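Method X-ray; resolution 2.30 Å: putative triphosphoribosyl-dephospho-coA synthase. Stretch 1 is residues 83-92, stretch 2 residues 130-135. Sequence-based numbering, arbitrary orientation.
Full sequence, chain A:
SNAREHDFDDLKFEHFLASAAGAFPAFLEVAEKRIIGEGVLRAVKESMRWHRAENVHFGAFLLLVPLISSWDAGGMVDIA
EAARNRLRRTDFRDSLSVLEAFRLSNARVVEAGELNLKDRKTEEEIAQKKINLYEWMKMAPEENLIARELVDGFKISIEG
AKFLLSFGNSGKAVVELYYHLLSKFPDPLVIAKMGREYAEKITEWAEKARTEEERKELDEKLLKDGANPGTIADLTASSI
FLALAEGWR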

# COMPACT_ATOMS: atom_id res chain seq x y z
N ALA A 83 18.40 -6.75 16.82
CA ALA A 83 17.60 -7.11 15.63
C ALA A 83 17.45 -5.90 14.69
O ALA A 83 17.63 -6.00 13.50
CB ALA A 83 16.22 -7.67 16.03
N ARG A 84 17.17 -4.74 15.26
CA ARG A 84 17.15 -3.51 14.45
C ARG A 84 18.51 -3.28 13.78
O ARG A 84 18.58 -2.94 12.59
CB ARG A 84 16.79 -2.31 15.29
CG ARG A 84 16.86 -1.01 14.56
CD ARG A 84 16.45 0.07 15.49
NE ARG A 84 15.69 1.11 14.84
CZ ARG A 84 15.40 2.28 15.43
NH1 ARG A 84 15.82 2.54 16.68
NH2 ARG A 84 14.70 3.20 14.76
N ASN A 85 19.59 -3.45 14.54
CA ASN A 85 20.94 -3.32 14.02
C ASN A 85 21.26 -4.34 12.90
O ASN A 85 21.77 -3.97 11.85
CB ASN A 85 21.95 -3.41 15.16
CG ASN A 85 21.94 -2.15 16.06
OD1 ASN A 85 21.57 -1.05 15.62
ND2 ASN A 85 22.37 -2.30 17.31
N ARG A 86 20.91 -5.60 13.12
CA ARG A 86 21.04 -6.57 12.05
C ARG A 86 20.18 -6.21 10.83
O ARG A 86 20.58 -6.43 9.70
CB ARG A 86 20.75 -7.99 12.53
CG ARG A 86 21.89 -8.58 13.32
CD ARG A 86 21.70 -10.10 13.63
NE ARG A 86 22.96 -10.61 14.17
CZ ARG A 86 23.29 -10.58 15.46
NH1 ARG A 86 22.42 -10.13 16.37
NH2 ARG A 86 24.48 -11.02 15.84
N LEU A 87 19.00 -5.65 11.06
CA LEU A 87 18.11 -5.26 9.94
C LEU A 87 18.73 -4.17 9.06
O LEU A 87 18.62 -4.20 7.82
CB LEU A 87 16.74 -4.80 10.47
CG LEU A 87 15.81 -5.94 10.86
CD1 LEU A 87 14.71 -5.43 11.82
CD2 LEU A 87 15.20 -6.63 9.64
N ARG A 88 19.39 -3.21 9.72
CA ARG A 88 20.10 -2.15 9.04
C ARG A 88 21.31 -2.71 8.26
O ARG A 88 21.74 -2.12 7.29
CB ARG A 88 20.62 -1.10 10.03
CG ARG A 88 19.61 -0.39 10.90
CD ARG A 88 20.36 0.54 11.91
NE ARG A 88 19.45 1.49 12.55
CZ ARG A 88 19.20 1.59 13.86
NH1 ARG A 88 19.85 0.83 14.74
NH2 ARG A 88 18.31 2.50 14.30
N ARG A 89 21.88 -3.83 8.69
CA ARG A 89 23.05 -4.34 7.97
C ARG A 89 22.66 -5.39 6.92
O ARG A 89 23.53 -6.06 6.38
CB ARG A 89 24.08 -4.96 8.94
CG ARG A 89 24.82 -3.97 9.82
CD ARG A 89 25.38 -4.66 11.06
NE ARG A 89 25.68 -3.64 12.07
CZ ARG A 89 26.83 -2.97 12.16
NH1 ARG A 89 27.84 -3.24 11.32
NH2 ARG A 89 26.99 -2.05 13.10
N THR A 90 21.37 -5.55 6.67
CA THR A 90 20.91 -6.48 5.63
C THR A 90 21.29 -5.87 4.29
O THR A 90 21.79 -4.76 4.26
CB THR A 90 19.38 -6.68 5.64
OG1 THR A 90 18.73 -5.40 5.59
CG2 THR A 90 18.94 -7.46 6.89
N ASP A 91 21.08 -6.59 3.20
CA ASP A 91 21.25 -5.99 1.86
C ASP A 91 19.99 -6.25 1.00
O ASP A 91 18.97 -6.74 1.53
CB ASP A 91 22.54 -6.47 1.20
CG ASP A 91 22.48 -7.91 0.82
OD1 ASP A 91 21.40 -8.53 0.96
OD2 ASP A 91 23.52 -8.45 0.38
N PHE A 92 20.05 -5.94 -0.29
CA PHE A 92 18.87 -5.97 -1.17
C PHE A 92 18.39 -7.39 -1.41
O PHE A 92 17.20 -7.63 -1.62
CB PHE A 92 19.09 -5.23 -2.51
CG PHE A 92 19.99 -5.97 -3.48
CD1 PHE A 92 21.32 -5.65 -3.58
CD2 PHE A 92 19.49 -6.98 -4.30
CE1 PHE A 92 22.17 -6.32 -4.48
CE2 PHE A 92 20.32 -7.65 -5.19
CZ PHE A 92 21.67 -7.31 -5.28
N LYS A 130 19.70 -0.94 -4.65
CA LYS A 130 20.27 -1.68 -3.53
C LYS A 130 19.53 -1.35 -2.23
O LYS A 130 20.10 -0.85 -1.25
CB LYS A 130 21.78 -1.41 -3.45
CG LYS A 130 22.51 -1.89 -4.70
CD LYS A 130 24.02 -1.70 -4.56
CE LYS A 130 24.73 -1.68 -5.89
NZ LYS A 130 26.24 -1.65 -5.76
N ILE A 131 18.24 -1.62 -2.25
CA ILE A 131 17.39 -1.27 -1.14
C ILE A 131 17.29 -2.44 -0.19
O ILE A 131 16.64 -3.46 -0.47
CB ILE A 131 15.99 -0.75 -1.57
CG1 ILE A 131 16.16 0.40 -2.57
CG2 ILE A 131 15.20 -0.33 -0.34
CD1 ILE A 131 14.85 1.13 -3.01
N ASN A 132 17.96 -2.28 0.96
CA ASN A 132 17.96 -3.34 1.92
C ASN A 132 16.60 -3.45 2.64
O ASN A 132 15.68 -2.67 2.42
CB ASN A 132 19.17 -3.23 2.83
CG ASN A 132 18.95 -2.32 4.02
OD1 ASN A 132 17.86 -1.88 4.32
ND2 ASN A 132 20.03 -2.06 4.73
N LEU A 133 16.46 -4.43 3.51
CA LEU A 133 15.14 -4.72 4.02
C LEU A 133 14.70 -3.60 4.96
O LEU A 133 13.52 -3.30 5.08
CB LEU A 133 15.15 -6.05 4.75
CG LEU A 133 13.88 -6.52 5.44
CD1 LEU A 133 12.71 -6.71 4.39
CD2 LEU A 133 14.24 -7.82 6.15
N TYR A 134 15.68 -2.98 5.60
CA TYR A 134 15.43 -1.91 6.54
C TYR A 134 14.91 -0.70 5.79
O TYR A 134 13.86 -0.15 6.13
CB TYR A 134 16.70 -1.58 7.31
CG TYR A 134 16.53 -0.48 8.31
CD1 TYR A 134 15.89 -0.74 9.52
CD2 TYR A 134 17.04 0.81 8.08
CE1 TYR A 134 15.75 0.24 10.48
CE2 TYR A 134 16.89 1.83 9.05
CZ TYR A 134 16.25 1.51 10.25
OH TYR A 134 16.05 2.42 11.24
N GLU A 135 15.65 -0.32 4.75
CA GLU A 135 15.33 0.85 3.92
C GLU A 135 13.98 0.68 3.24
O GLU A 135 13.18 1.59 3.19
CB GLU A 135 16.44 1.12 2.89
CG GLU A 135 17.79 1.32 3.56
CD GLU A 135 19.00 1.16 2.62
OE1 GLU A 135 19.02 0.29 1.71
OE2 GLU A 135 19.97 1.92 2.82

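Two helix ends meet here: the chain of stretch 1 leaves its helix after Arg88 and turns through Arg89, Thr90 and Asp91, while stretch 2 comes out of one helix at Lys130 and starts another at Leu133. Phe92 CA lies 4.2 Å from Asn132 CA, and Arg88 CA lies 5.3 Å from Tyr134 CA. Together the two stretches bury 523 Å².

Lys130 closes the preceding helix with a Schellman motif, its phi positive. Its side chain starts out sideways, the end leads away, and the aliphatic stem meets Phe92: Lys130 CG sits 4.1 Å from Phe92 CD1. Ile131 contributes backbone instead of side chain. Its CB points away, and its carbonyl receives a CA-H...O contact, with Phe92 CA 3.4 Å from Ile131 O. A second such contact runs the other way, Asn132 CA to Asp91 O at 3.6 Å; the two backbones approach through these contacts, with no backbone-to-backbone hydrogen bond between the stretches.

Asn132 works at both ends of its amide. Asn132 OD1 caps the new helix, accepting from Glu135 N at 2.7 Å and, weakly, from Tyr134 N at 2.8 Å; Glu135 returns the favour, Asn132 N donating to Glu135 OE1 at 2.9 Å. That leaves Asn132 ND2 facing stretch 1, where it makes a weak hydrogen bond to Thr90 O at 3.3 Å and lies 3.1 Å from Arg88 O.

Leu133, in the first turn of the helix, has a backbone NH with no carbonyl of a preceding turn to use. Thr90 supplies the acceptor: Leu133 N donates to Thr90 OG1 at 3.2 Å. Thr90 OG1 in turn donates to Leu87 O at 2.5 Å, so one threonine ties the end of its own helix to the start of the other. The Leu133 side chain turns to apolar company, Leu133 CD2 lying 3.8 Å from Leu87 CD2.

Tyr134 has the largest area covered by stretch 1. Arg88 CG lies over one face of the Tyr134 ring, 3.7 Å from the centroid and almost on the normal, a CH-pi contact that uses the arginine's methylene portion. Leu87 CB adds an apolar contact at 4.3 Å from Tyr134 CD1, and Tyr134 CB packs 3.3 Å from Leu87 O. The rule is economical: polar atoms satisfy the helix ends, and hydrocarbon packs beside them.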